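PDB 1G0D: protein-glutamine gamma-glutamyltransferase 2 from Pagrus major, which catalyses the joining of peptide-bound glutamine to lysine side chains or other primary amines, probably in a calcium-dependent way, so cross-linking or aminating proteins. Local coordinates for residues A[235-240]-A[518-523]; A[327-332]-A[513-518]. All blocks are in the same frame, centred on the assembly; numbering follows the deposited sequence.

Contact 1: residues A[235-240]-A[518-523]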
# COMPACT_ATOMS: atom_id res chain seq x y z
N ARG A 235 -15.16 -2.48 0.72
CA ARG A 235 -16.18 -3.27 1.39
C ARG A 235 -15.48 -3.72 2.67
O ARG A 235 -14.59 -4.57 2.63
CB ARG A 235 -16.56 -4.49 0.60
CG ARG A 235 -17.66 -5.33 1.27
CD ARG A 235 -19.00 -4.81 0.81
NE ARG A 235 -19.93 -5.89 0.52
CZ ARG A 235 -20.94 -5.78 -0.33
NH1 ARG A 235 -21.74 -6.82 -0.53
NH2 ARG A 235 -21.16 -4.65 -0.99
N TRP A 236 -15.91 -3.16 3.80
CA TRP A 236 -15.30 -3.45 5.07
C TRP A 236 -15.78 -4.68 5.76
O TRP A 236 -15.18 -5.09 6.76
CB TRP A 236 -15.39 -2.19 5.94
CG TRP A 236 -14.74 -1.03 5.18
CD1 TRP A 236 -15.38 -0.14 4.38
CD2 TRP A 236 -13.32 -0.79 4.97
NE1 TRP A 236 -14.46 0.63 3.67
CE2 TRP A 236 -13.20 0.24 4.02
CE3 TRP A 236 -12.15 -1.37 5.49
CZ2 TRP A 236 -11.97 0.72 3.58
CZ3 TRP A 236 -10.92 -0.88 5.05
CH2 TRP A 236 -10.85 0.15 4.11
N GLU A 237 -16.85 -5.29 5.24
CA GLU A 237 -17.33 -6.55 5.82
C GLU A 237 -17.84 -7.60 4.86
O GLU A 237 -18.49 -7.33 3.84
CB GLU A 237 -18.35 -6.34 6.95
CG GLU A 237 -17.99 -7.16 8.20
CD GLU A 237 -19.15 -7.37 9.13
OE1 GLU A 237 -20.17 -6.67 8.95
OE2 GLU A 237 -19.04 -8.22 10.03
N GLU A 238 -17.49 -8.80 5.31
CA GLU A 238 -17.64 -10.12 4.71
C GLU A 238 -18.57 -10.53 3.58
O GLU A 238 -18.10 -11.17 2.64
CB GLU A 238 -17.65 -11.13 5.84
CG GLU A 238 -18.27 -12.38 5.51
CD GLU A 238 -19.61 -12.43 6.11
OE1 GLU A 238 -20.54 -12.66 5.31
OE2 GLU A 238 -19.74 -12.23 7.36
N PRO A 239 -19.88 -10.27 3.64
CA PRO A 239 -20.52 -10.77 2.38
C PRO A 239 -20.06 -9.91 1.16
O PRO A 239 -20.63 -8.86 0.87
CB PRO A 239 -22.01 -10.64 2.65
CG PRO A 239 -22.10 -9.64 3.76
CD PRO A 239 -20.83 -9.69 4.59
N TYR A 240 -19.01 -10.37 0.47
CA TYR A 240 -18.45 -9.62 -0.65
C TYR A 240 -19.15 -10.10 -1.88
O TYR A 240 -18.52 -10.46 -2.88
CB TYR A 240 -16.96 -9.91 -0.76
CG TYR A 240 -16.20 -9.58 0.49
CD1 TYR A 240 -15.97 -8.25 0.87
CD2 TYR A 240 -15.76 -10.58 1.34
CE1 TYR A 240 -15.33 -7.95 2.07
CE2 TYR A 240 -15.12 -10.29 2.53
CZ TYR A 240 -14.91 -8.98 2.89
OH TYR A 240 -14.29 -8.73 4.08
N LEU A 518 -14.61 -4.43 13.84
CA LEU A 518 -16.05 -4.58 13.74
C LEU A 518 -16.39 -5.80 14.56
O LEU A 518 -16.09 -6.92 14.16
CB LEU A 518 -16.46 -4.82 12.30
CG LEU A 518 -17.45 -3.92 11.56
CD1 LEU A 518 -17.39 -2.53 12.06
CD2 LEU A 518 -17.13 -3.95 10.11
N ARG A 519 -17.01 -5.58 15.71
CA ARG A 519 -17.43 -6.64 16.61
C ARG A 519 -18.39 -7.60 15.90
O ARG A 519 -19.30 -7.15 15.19
CB ARG A 519 -18.10 -6.01 17.82
CG ARG A 519 -18.18 -6.91 19.02
CD ARG A 519 -19.14 -6.35 20.09
NE ARG A 519 -20.52 -6.19 19.61
CZ ARG A 519 -21.21 -5.04 19.65
NH1 ARG A 519 -20.66 -3.93 20.15
NH2 ARG A 519 -22.46 -5.00 19.17
N ARG A 520 -18.17 -8.90 16.06
CA ARG A 520 -19.00 -9.89 15.40
C ARG A 520 -19.72 -10.84 16.33
O ARG A 520 -20.81 -10.53 16.83
CB ARG A 520 -18.17 -10.68 14.40
CG ARG A 520 -18.15 -9.98 13.05
CD ARG A 520 -17.16 -10.56 12.09
NE ARG A 520 -17.59 -11.83 11.56
CZ ARG A 520 -18.37 -11.95 10.49
NH1 ARG A 520 -18.73 -13.14 10.05
NH2 ARG A 520 -18.79 -10.85 9.88
N GLY A 521 -19.13 -12.00 16.60
CA GLY A 521 -19.79 -12.94 17.50
C GLY A 521 -19.17 -13.19 18.88
O GLY A 521 -18.07 -13.77 18.98
N GLU A 522 -19.88 -12.79 19.94
CA GLU A 522 -19.42 -12.98 21.32
C GLU A 522 -19.43 -14.48 21.64
O GLU A 522 -20.38 -14.99 22.24
CB GLU A 522 -20.34 -12.22 22.28
CG GLU A 522 -20.33 -12.69 23.74
CD GLU A 522 -19.12 -12.20 24.52
OE1 GLU A 522 -18.91 -10.96 24.65
OE2 GLU A 522 -18.38 -13.07 25.03
N CYS A 523 -18.37 -15.20 21.25
CA CYS A 523 -18.33 -16.64 21.49
C CYS A 523 -17.96 -17.14 22.89
O CYS A 523 -17.35 -18.21 23.02
CB CYS A 523 -17.45 -17.35 20.45
SG CYS A 523 -15.97 -16.50 20.02
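Arg-520 reaches across to two consecutive acids, Glu-237 and Glu-238, and the three form a salt-bridge network with OE2 of each acid at the edge of the guanidinium, near its plane. Arg-520 NH2 donates to Glu-237 OE2 at 2.6 Å, meeting that oxygen from above the carboxylate plane. Glu-238 is gripped end-on: NH1 and NH2 of Arg-520 converge on its OE2, each at 3.0 Å, on the anti side. NH2 thus serves both acids, whose carboxylates stand almost upright to the guanidinium, their planes 85° and 89° from it. Glu-238 starts out with CG anti to the backbone N (chi1 158°), then bends at chi2 to present its carboxylate. The third nitrogen, NE of Arg-520, bonds to Cys-552 O, while Arg-324 makes a second salt bridge to Glu-237 OE2, and the two arginines would largely offset the paired negative charges. An alanine at Arg-520 would probably leave Glu-238 OE2 without the two donors that grip it here, and Glu-237 leaning more heavily on Arg-324.

The apolar part is small. Leu-518 CD2 packs against the aliphatic CG of Glu-237 at 3.8 Å and touches Trp-236 O at 4.0 Å.

Within 235-240, Arg-235 takes hold of Pro-239 O side-on with NE and NH1, the shorter bond, from NH1 to that oxygen, being 2.7 Å; this ties the two ends of the bend that carries both acids.

Both segments are loops. Residues 235-240 run from strand 232-234 toward helix 253-261, with the indole of Trp-236 turned off toward Tyr-515 and Cys-272, whereas 518-523 belongs to the connection between the antiparallel neighbours 502-513 and 525-532, so the bridge links the catalytic region to this connection.

Contact 2: residues A[327-332]-A[513-518]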
# COMPACT_ATOMS: atom_id res chain seq x y z
N SER A 327 -13.22 0.53 18.96
CA SER A 327 -12.00 1.32 18.96
C SER A 327 -11.01 1.05 17.82
O SER A 327 -11.37 0.64 16.70
CB SER A 327 -11.29 1.15 20.29
OG SER A 327 -10.89 2.41 20.77
N SER A 328 -9.75 1.30 18.16
CA SER A 328 -8.63 1.19 17.25
C SER A 328 -8.54 -0.08 16.45
O SER A 328 -8.76 -1.17 16.97
CB SER A 328 -7.33 1.37 18.02
OG SER A 328 -7.35 2.59 18.77
N TRP A 329 -8.20 0.09 15.18
CA TRP A 329 -8.04 -1.02 14.25
C TRP A 329 -6.85 -1.90 14.64
O TRP A 329 -5.91 -1.41 15.26
CB TRP A 329 -7.80 -0.46 12.85
CG TRP A 329 -8.97 0.26 12.27
CD1 TRP A 329 -10.02 0.84 12.95
CD2 TRP A 329 -9.24 0.47 10.87
NE1 TRP A 329 -10.91 1.40 12.05
CE2 TRP A 329 -10.45 1.19 10.78
CE3 TRP A 329 -8.56 0.12 9.69
CZ2 TRP A 329 -10.99 1.56 9.53
CZ3 TRP A 329 -9.11 0.49 8.45
CH2 TRP A 329 -10.31 1.20 8.39
N ASN A 330 -6.88 -3.18 14.27
CA ASN A 330 -5.75 -4.07 14.61
C ASN A 330 -4.48 -3.54 13.91
O ASN A 330 -3.35 -3.66 14.43
CB ASN A 330 -6.03 -5.50 14.17
CG ASN A 330 -6.97 -6.24 15.11
OD1 ASN A 330 -7.52 -5.66 16.06
ND2 ASN A 330 -7.17 -7.53 14.85
N PHE A 331 -4.67 -2.98 12.72
CA PHE A 331 -3.58 -2.38 11.94
C PHE A 331 -4.24 -1.59 10.84
O PHE A 331 -5.42 -1.72 10.58
CB PHE A 331 -2.62 -3.44 11.35
CG PHE A 331 -3.16 -4.19 10.16
CD1 PHE A 331 -3.79 -5.43 10.31
CD2 PHE A 331 -3.08 -3.64 8.89
CE1 PHE A 331 -4.35 -6.11 9.21
CE2 PHE A 331 -3.64 -4.32 7.77
CZ PHE A 331 -4.28 -5.55 7.94
N HIS A 332 -3.47 -0.74 10.21
CA HIS A 332 -3.99 0.05 9.12
C HIS A 332 -2.80 0.43 8.29
O HIS A 332 -1.76 0.82 8.83
CB HIS A 332 -4.67 1.31 9.62
CG HIS A 332 -5.04 2.26 8.52
ND1 HIS A 332 -5.69 1.84 7.38
CD2 HIS A 332 -4.90 3.60 8.41
CE1 HIS A 332 -5.93 2.89 6.60
NE2 HIS A 332 -5.47 3.97 7.21
N VAL A 513 -13.91 -10.85 15.89
CA VAL A 513 -13.69 -9.46 15.46
C VAL A 513 -13.16 -9.38 14.01
O VAL A 513 -12.80 -10.42 13.40
CB VAL A 513 -12.67 -8.84 16.43
CG1 VAL A 513 -11.38 -8.59 15.72
CG2 VAL A 513 -13.20 -7.59 17.07
N THR A 514 -13.15 -8.17 13.44
CA THR A 514 -12.60 -7.97 12.09
C THR A 514 -11.38 -7.09 12.30
O THR A 514 -11.27 -6.41 13.33
CB THR A 514 -13.53 -7.23 11.11
OG1 THR A 514 -13.73 -5.89 11.55
CG2 THR A 514 -14.85 -7.93 11.00
N TYR A 515 -10.45 -7.08 11.34
CA TYR A 515 -9.27 -6.25 11.56
C TYR A 515 -9.68 -4.82 11.81
O TYR A 515 -9.10 -4.18 12.68
CB TYR A 515 -8.26 -6.36 10.41
CG TYR A 515 -8.35 -5.31 9.34
CD1 TYR A 515 -9.17 -5.48 8.23
CD2 TYR A 515 -7.55 -4.17 9.39
CE1 TYR A 515 -9.20 -4.55 7.18
CE2 TYR A 515 -7.57 -3.21 8.32
CZ TYR A 515 -8.40 -3.42 7.23
OH TYR A 515 -8.43 -2.52 6.19
N ASN A 516 -10.70 -4.30 11.12
CA ASN A 516 -11.10 -2.92 11.39
C ASN A 516 -11.99 -2.76 12.60
O ASN A 516 -12.82 -1.86 12.66
CB ASN A 516 -11.71 -2.19 10.19
CG ASN A 516 -12.81 -2.93 9.51
OD1 ASN A 516 -13.76 -2.32 9.05
ND2 ASN A 516 -12.70 -4.22 9.39
N SER A 517 -11.79 -3.63 13.59
CA SER A 517 -12.54 -3.56 14.83
C SER A 517 -14.08 -3.64 14.76
O SER A 517 -14.78 -3.01 15.54
CB SER A 517 -12.11 -2.30 15.57
OG SER A 517 -10.86 -2.53 16.18
N LEU A 518 -14.61 -4.43 13.84
CA LEU A 518 -16.05 -4.58 13.74
C LEU A 518 -16.39 -5.80 14.56
O LEU A 518 -16.09 -6.92 14.16
CB LEU A 518 -16.46 -4.82 12.30
CG LEU A 518 -17.45 -3.92 11.56
CD1 LEU A 518 -17.39 -2.53 12.06
CD2 LEU A 518 -17.13 -3.95 10.11
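Asn-330 N gives an almost straight hydrogen bond (2.9 Å, 176° at the hydrogen) to Tyr-515 O where the chain turns a corner at 330 against the type I beta turn Thr-514 to Ser-517. The phenol ring of Tyr-515 makes an offset stack with Phe-331, centroids 4.7 Å apart and planes 20° from parallel. Tyr-515 CD2 lies over the Phe-331 face toward the rim, while Phe-331 O sits in the plane of the tyrosine ring at its edge, 3.5 Å from CE2 of Tyr-515. Trp-329 completes the aromatic cluster: its CE3 lies 3.7 Å from Tyr-515 CE2, the two rings meeting obliquely. Asn-516 settles on the indole instead, with CB 3.6 Å above the centre of the six-membered ring of Trp-329 in a CH-pi contact.

Polar grip comes from Ser-517, whose OG stands anti to the carbonyl carbon (chi1 -77°) and donates to Ser-328 O at 2.6 Å, from above that carbonyl's plane. Asp-326 O is a further partner of this OG, and Arg-560 NH1 bonds to it and to Asn-330 OD1, bracing both segments from strand 558-566.

Tyr-515 is important for catalytic activity, and its OH makes a weak hydrogen bond to the backbone N of the active-site Cys-272; His-332, at the end of 327-332, bonds through NE2 to Asp-355. The stack and the backbone bond together probably help hold the tyrosine against the catalytic centre, consistent with the closed, inactive form of related transglutaminases, in which such a tyrosine guards the cysteine.

How the contacts relate
Contact 2 is buried and contact 1 lies at the surface, and their chemistry follows: rings, a CH-pi contact and hydrogen bonds to backbone carbonyls inside, charged side chains in a salt-bridge network outside. One connection, between strands 502-513 and 525-532, supplies a segment to each, and Leu-518 belongs to both, though it does its packing in contact 1. The partners differ: contact 2 uses residues 327-332, which lead into strand 329-339, contact 1 the loop after strand 232-234. They meet chiefly at Trp-236, whose CZ3 comes within 3.2 Å of Tyr-515 OH and which also touches Trp-329; Arg-520 also packs on Thr-514. Together they fasten this connection to two parts of the catalytic region.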